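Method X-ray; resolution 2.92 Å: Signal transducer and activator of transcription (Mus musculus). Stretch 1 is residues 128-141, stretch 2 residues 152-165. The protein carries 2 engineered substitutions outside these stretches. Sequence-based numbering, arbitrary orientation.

Stretch 1 128-141: FLFHLRQLLKQLKE
Stretch 2 152-165: MFGQGVDLQNAQVM

Both stretches are helical throughout, and each helix extends beyond the stretch at both ends. Backbone phi/psi values lie near -65/-40. The i+4 to i ladder is mostly regular: R133 N donates to L129 O at 2.9 Å, and N161 N donates to V157 O at 2.7 Å. At the end of stretch 1 the bond from E141 N to K137 O lengthens to 3.4 Å and is weak. In stretch 2 the bond from Q163 N to L159 O, also 3.4 Å, is weak too.

The helices run antiparallel. Their N-to-C directions differ by 159°, with a signed crossing angle of -159°, and the axes approach to 9.6 Å. The register is set by four CA-CA pairs: L129 with V164 at 6.2 Å, R133 with N161 at 6.5 Å, L136 with V157 at 6.1 Å, and K140 with G154 at 6.6 Å. The contact buries 671 Å², both sides summed.

Knob-into-hole packing forms the centre. L136 (chi1 m, chi2 t) points toward stretch 2 and sits among V157, Q160, N161 and V164. Its CB lies 4.0 Å from V157 CG1, and its CD1 lies 4.0 Å from V164 CG2. In return V164 (chi1 t) fits among L129, L132, R133 and L136. V164 CG1 is 3.9 Å from L129 CD2, and V164 CG2 is 3.7 Å from L132 CD2. L129 is m, t; L132 is t, p. These are apolar contacts, favoured by the removal of hydrocarbon from water.

L139 (m, t) extends the apolar strip. Its CB is 4.1 Å from V157 CG2 (V157 chi1 t), and its CD2 is 4.1 Å from F153 CZ. F153 has chi1 t and chi2 -99°. Its CB points sideways, but the ring reaches back to stretch 1. L139 O lies near the ring plane, at the edge, 3.9 Å from F153 CE1.

Valine methyls also pack on backbone carbonyls. V157 CG1 is 3.3 Å from L136 O, and V164 CG1 is 3.4 Å from L129 O.

R133 and K140 meet polar atoms of stretch 2 through their aliphatic carbons. R133 is extended, with chi1 to chi3 all t, and its CG lies 4.0 Å from N161 OD1. K140 (t, t, p, p) places CD 3.7 Å from D158 OD1 and CE 4.3 Å from N161 ND2. D158 is m, with chi2 -33°; N161 has chi1 -145°, between wells. Q160 (m, t, chi3 15°) brings OE1 to 3.5 Å from L136 CD2, while its amide is hydrogen-bonded elsewhere in the structure. No hydrogen bond joins the two stretches; the contacts described here are van der Waals packing, partly against backbone carbonyls.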

# COMPACT_ATOMS: atom_id res chain seq x y z
N PHE B 128 -16.45 15.24 -10.36
CA PHE B 128 -16.24 13.80 -10.45
C PHE B 128 -15.25 13.45 -11.55
O PHE B 128 -14.40 12.57 -11.38
CB PHE B 128 -17.57 13.10 -10.70
CG PHE B 128 -18.45 12.98 -9.48
CD1 PHE B 128 -17.93 12.53 -8.28
CD2 PHE B 128 -19.79 13.32 -9.54
CE1 PHE B 128 -18.73 12.42 -7.16
CE2 PHE B 128 -20.60 13.21 -8.43
CZ PHE B 128 -20.07 12.76 -7.24
N LEU B 129 -15.33 14.15 -12.69
CA LEU B 129 -14.46 13.82 -13.81
C LEU B 129 -13.02 14.22 -13.53
O LEU B 129 -12.08 13.52 -13.94
CB LEU B 129 -14.98 14.49 -15.08
CG LEU B 129 -16.18 13.79 -15.71
CD1 LEU B 129 -16.93 14.74 -16.62
CD2 LEU B 129 -15.73 12.56 -16.48
N PHE B 130 -12.81 15.34 -12.84
CA PHE B 130 -11.45 15.70 -12.45
C PHE B 130 -10.90 14.71 -11.44
O PHE B 130 -9.74 14.29 -11.53
CB PHE B 130 -11.40 17.12 -11.89
CG PHE B 130 -11.55 18.19 -12.94
CD1 PHE B 130 -10.55 18.38 -13.89
CD2 PHE B 130 -12.67 19.00 -12.97
CE1 PHE B 130 -10.68 19.36 -14.85
CE2 PHE B 130 -12.80 19.98 -13.93
CZ PHE B 130 -11.81 20.16 -14.87
N HIS B 131 -11.72 14.32 -10.46
CA HIS B 131 -11.30 13.31 -9.51
C HIS B 131 -10.92 12.02 -10.22
O HIS B 131 -9.87 11.42 -9.94
CB HIS B 131 -12.41 13.05 -8.49
CG HIS B 131 -11.96 12.30 -7.28
ND1 HIS B 131 -10.64 11.97 -7.06
CD2 HIS B 131 -12.65 11.81 -6.23
CE1 HIS B 131 -10.54 11.31 -5.92
NE2 HIS B 131 -11.75 11.20 -5.39
N LEU B 132 -11.75 11.58 -11.17
CA LEU B 132 -11.47 10.33 -11.87
C LEU B 132 -10.22 10.46 -12.74
O LEU B 132 -9.46 9.49 -12.88
CB LEU B 132 -12.67 9.92 -12.72
CG LEU B 132 -12.60 8.54 -13.38
CD1 LEU B 132 -12.46 7.43 -12.34
CD2 LEU B 132 -13.83 8.31 -14.25
N ARG B 133 -9.99 11.63 -13.33
CA ARG B 133 -8.77 11.83 -14.10
C ARG B 133 -7.54 11.68 -13.22
O ARG B 133 -6.54 11.09 -13.62
CB ARG B 133 -8.78 13.21 -14.77
CG ARG B 133 -7.52 13.49 -15.58
CD ARG B 133 -7.59 14.82 -16.31
NE ARG B 133 -6.37 15.06 -17.08
CZ ARG B 133 -6.19 16.09 -17.90
NH1 ARG B 133 -5.04 16.23 -18.55
NH2 ARG B 133 -7.15 16.99 -18.07
N GLN B 134 -7.60 12.22 -12.00
CA GLN B 134 -6.50 12.06 -11.06
C GLN B 134 -6.26 10.60 -10.73
O GLN B 134 -5.11 10.15 -10.64
CB GLN B 134 -6.78 12.86 -9.78
CG GLN B 134 -5.72 12.70 -8.71
CD GLN B 134 -4.34 13.14 -9.18
OE1 GLN B 134 -3.36 12.41 -9.03
NE2 GLN B 134 -4.27 14.35 -9.73
N LEU B 135 -7.33 9.83 -10.56
CA LEU B 135 -7.19 8.42 -10.19
C LEU B 135 -6.60 7.60 -11.33
O LEU B 135 -5.71 6.78 -11.12
CB LEU B 135 -8.54 7.86 -9.74
CG LEU B 135 -9.19 8.57 -8.55
CD1 LEU B 135 -10.53 7.92 -8.22
CD2 LEU B 135 -8.29 8.58 -7.33
N LEU B 136 -7.10 7.81 -12.55
CA LEU B 136 -6.50 7.14 -13.70
C LEU B 136 -5.03 7.55 -13.85
O LEU B 136 -4.19 6.73 -14.24
CB LEU B 136 -7.27 7.48 -14.98
CG LEU B 136 -8.66 6.87 -15.14
CD1 LEU B 136 -9.32 7.41 -16.39
CD2 LEU B 136 -8.59 5.35 -15.18
N LYS B 137 -4.72 8.81 -13.56
CA LYS B 137 -3.34 9.26 -13.61
C LYS B 137 -2.47 8.50 -12.61
O LYS B 137 -1.29 8.26 -12.88
CB LYS B 137 -3.28 10.76 -13.34
CG LYS B 137 -1.93 11.41 -13.63
CD LYS B 137 -1.96 12.91 -13.38
CE LYS B 137 -3.08 13.60 -14.15
NZ LYS B 137 -2.92 15.07 -14.23
N GLN B 138 -3.04 8.12 -11.47
CA GLN B 138 -2.30 7.31 -10.50
C GLN B 138 -2.06 5.91 -11.04
O GLN B 138 -0.95 5.38 -10.96
CB GLN B 138 -3.06 7.26 -9.18
CG GLN B 138 -3.11 8.58 -8.43
CD GLN B 138 -3.95 8.51 -7.17
OE1 GLN B 138 -4.87 7.69 -7.08
NE2 GLN B 138 -3.64 9.35 -6.20
N LEU B 139 -3.10 5.29 -11.61
CA LEU B 139 -2.96 3.95 -12.17
C LEU B 139 -1.93 3.92 -13.29
O LEU B 139 -1.23 2.92 -13.46
CB LEU B 139 -4.31 3.44 -12.67
CG LEU B 139 -5.33 3.15 -11.57
CD1 LEU B 139 -6.74 3.06 -12.14
CD2 LEU B 139 -4.98 1.87 -10.84
N LYS B 140 -1.83 5.00 -14.06
CA LYS B 140 -0.83 5.07 -15.12
C LYS B 140 0.58 5.04 -14.54
O LYS B 140 1.50 4.49 -15.16
CB LYS B 140 -1.04 6.32 -15.96
CG LYS B 140 -0.12 6.44 -17.17
CD LYS B 140 -0.70 7.37 -18.23
CE LYS B 140 -1.01 8.76 -17.68
NZ LYS B 140 0.21 9.49 -17.24
N GLU B 141 0.77 5.61 -13.35
CA GLU B 141 2.07 5.54 -12.69
C GLU B 141 2.31 4.14 -12.13
O GLU B 141 3.43 3.62 -12.21
CB GLU B 141 2.15 6.59 -11.58
CG GLU B 141 2.09 8.02 -12.09
CD GLU B 141 1.88 9.04 -10.98
OE1 GLU B 141 2.02 8.67 -9.80
OE2 GLU B 141 1.56 10.21 -11.30
N MET B 152 -1.70 -4.39 -21.96
CA MET B 152 -3.16 -4.37 -22.00
C MET B 152 -3.73 -3.47 -20.91
O MET B 152 -4.66 -2.70 -21.16
CB MET B 152 -3.71 -5.79 -21.85
CG MET B 152 -4.86 -6.10 -22.79
SD MET B 152 -4.33 -6.24 -24.51
CE MET B 152 -3.44 -7.80 -24.46
N PHE B 153 -3.18 -3.55 -19.69
CA PHE B 153 -3.67 -2.71 -18.60
C PHE B 153 -3.40 -1.24 -18.89
O PHE B 153 -4.27 -0.39 -18.65
CB PHE B 153 -3.01 -3.13 -17.29
CG PHE B 153 -3.37 -2.26 -16.12
CD1 PHE B 153 -2.51 -1.26 -15.69
CD2 PHE B 153 -4.56 -2.44 -15.45
CE1 PHE B 153 -2.84 -0.46 -14.61
CE2 PHE B 153 -4.90 -1.64 -14.37
CZ PHE B 153 -4.03 -0.65 -13.95
N GLY B 154 -2.21 -0.92 -19.40
CA GLY B 154 -1.89 0.47 -19.69
C GLY B 154 -2.82 1.08 -20.72
O GLY B 154 -3.22 2.24 -20.60
N GLN B 155 -3.16 0.31 -21.76
CA GLN B 155 -4.07 0.81 -22.78
C GLN B 155 -5.47 1.05 -22.22
O GLN B 155 -6.16 1.99 -22.63
CB GLN B 155 -4.13 -0.17 -23.96
CG GLN B 155 -2.85 -0.23 -24.77
CD GLN B 155 -2.89 -1.33 -25.82
OE1 GLN B 155 -3.94 -1.89 -26.11
NE2 GLN B 155 -1.73 -1.63 -26.39
N GLY B 156 -5.90 0.20 -21.28
CA GLY B 156 -7.20 0.41 -20.66
C GLY B 156 -7.28 1.74 -19.93
O GLY B 156 -8.30 2.44 -20.01
N VAL B 157 -6.22 2.11 -19.22
CA VAL B 157 -6.19 3.40 -18.55
C VAL B 157 -6.14 4.53 -19.58
O VAL B 157 -6.90 5.50 -19.49
CB VAL B 157 -4.99 3.47 -17.58
CG1 VAL B 157 -4.93 4.83 -16.89
CG2 VAL B 157 -5.08 2.35 -16.55
N ASP B 158 -5.25 4.42 -20.57
CA ASP B 158 -5.18 5.42 -21.62
C ASP B 158 -6.52 5.60 -22.31
O ASP B 158 -6.94 6.73 -22.60
CB ASP B 158 -4.11 5.04 -22.64
CG ASP B 158 -2.71 5.10 -22.07
OD1 ASP B 158 -2.45 5.95 -21.20
OD2 ASP B 158 -1.86 4.29 -22.50
N LEU B 159 -7.22 4.49 -22.58
CA LEU B 159 -8.49 4.57 -23.29
C LEU B 159 -9.56 5.23 -22.44
O LEU B 159 -10.41 5.97 -22.96
CB LEU B 159 -8.93 3.18 -23.73
CG LEU B 159 -10.26 3.09 -24.48
CD1 LEU B 159 -10.27 4.01 -25.70
CD2 LEU B 159 -10.53 1.65 -24.90
N GLN B 160 -9.55 4.98 -21.13
CA GLN B 160 -10.50 5.65 -20.24
C GLN B 160 -10.11 7.10 -19.99
O GLN B 160 -10.99 7.95 -19.82
CB GLN B 160 -10.59 4.90 -18.92
CG GLN B 160 -11.21 3.52 -19.03
CD GLN B 160 -11.24 2.80 -17.70
OE1 GLN B 160 -11.05 3.40 -16.65
NE2 GLN B 160 -11.48 1.49 -17.75
N ASN B 161 -8.81 7.39 -19.96
CA ASN B 161 -8.36 8.77 -19.79
C ASN B 161 -8.82 9.65 -20.94
O ASN B 161 -9.09 10.84 -20.75
CB ASN B 161 -6.84 8.81 -19.67
CG ASN B 161 -6.35 9.89 -18.73
OD1 ASN B 161 -7.00 10.92 -18.55
ND2 ASN B 161 -5.20 9.66 -18.11
N ALA B 162 -8.92 9.08 -22.14
CA ALA B 162 -9.42 9.84 -23.28
C ALA B 162 -10.90 10.16 -23.12
O ALA B 162 -11.33 11.30 -23.33
CB ALA B 162 -9.18 9.07 -24.58
N GLN B 163 -11.70 9.16 -22.73
CA GLN B 163 -13.13 9.38 -22.54
C GLN B 163 -13.39 10.43 -21.47
O GLN B 163 -14.19 11.35 -21.66
CB GLN B 163 -13.81 8.06 -22.19
CG GLN B 163 -13.61 6.96 -23.22
CD GLN B 163 -14.23 5.65 -22.80
OE1 GLN B 163 -13.56 4.61 -22.79
NE2 GLN B 163 -15.51 5.68 -22.46
N VAL B 164 -12.71 10.30 -20.32
CA VAL B 164 -12.88 11.27 -19.25
C VAL B 164 -12.59 12.68 -19.74
O VAL B 164 -13.25 13.64 -19.34
CB VAL B 164 -11.99 10.89 -18.05
CG1 VAL B 164 -11.93 12.02 -17.02
CG2 VAL B 164 -12.49 9.60 -17.40
N MET B 165 -11.60 12.82 -20.63
CA MET B 165 -11.23 14.14 -21.12
C MET B 165 -12.27 14.67 -22.10
O MET B 165 -12.54 15.88 -22.13
CB MET B 165 -9.85 14.09 -21.77
CG MET B 165 -9.24 15.47 -21.99
SD MET B 165 -8.81 16.28 -20.44
CE MET B 165 -8.97 18.00 -20.90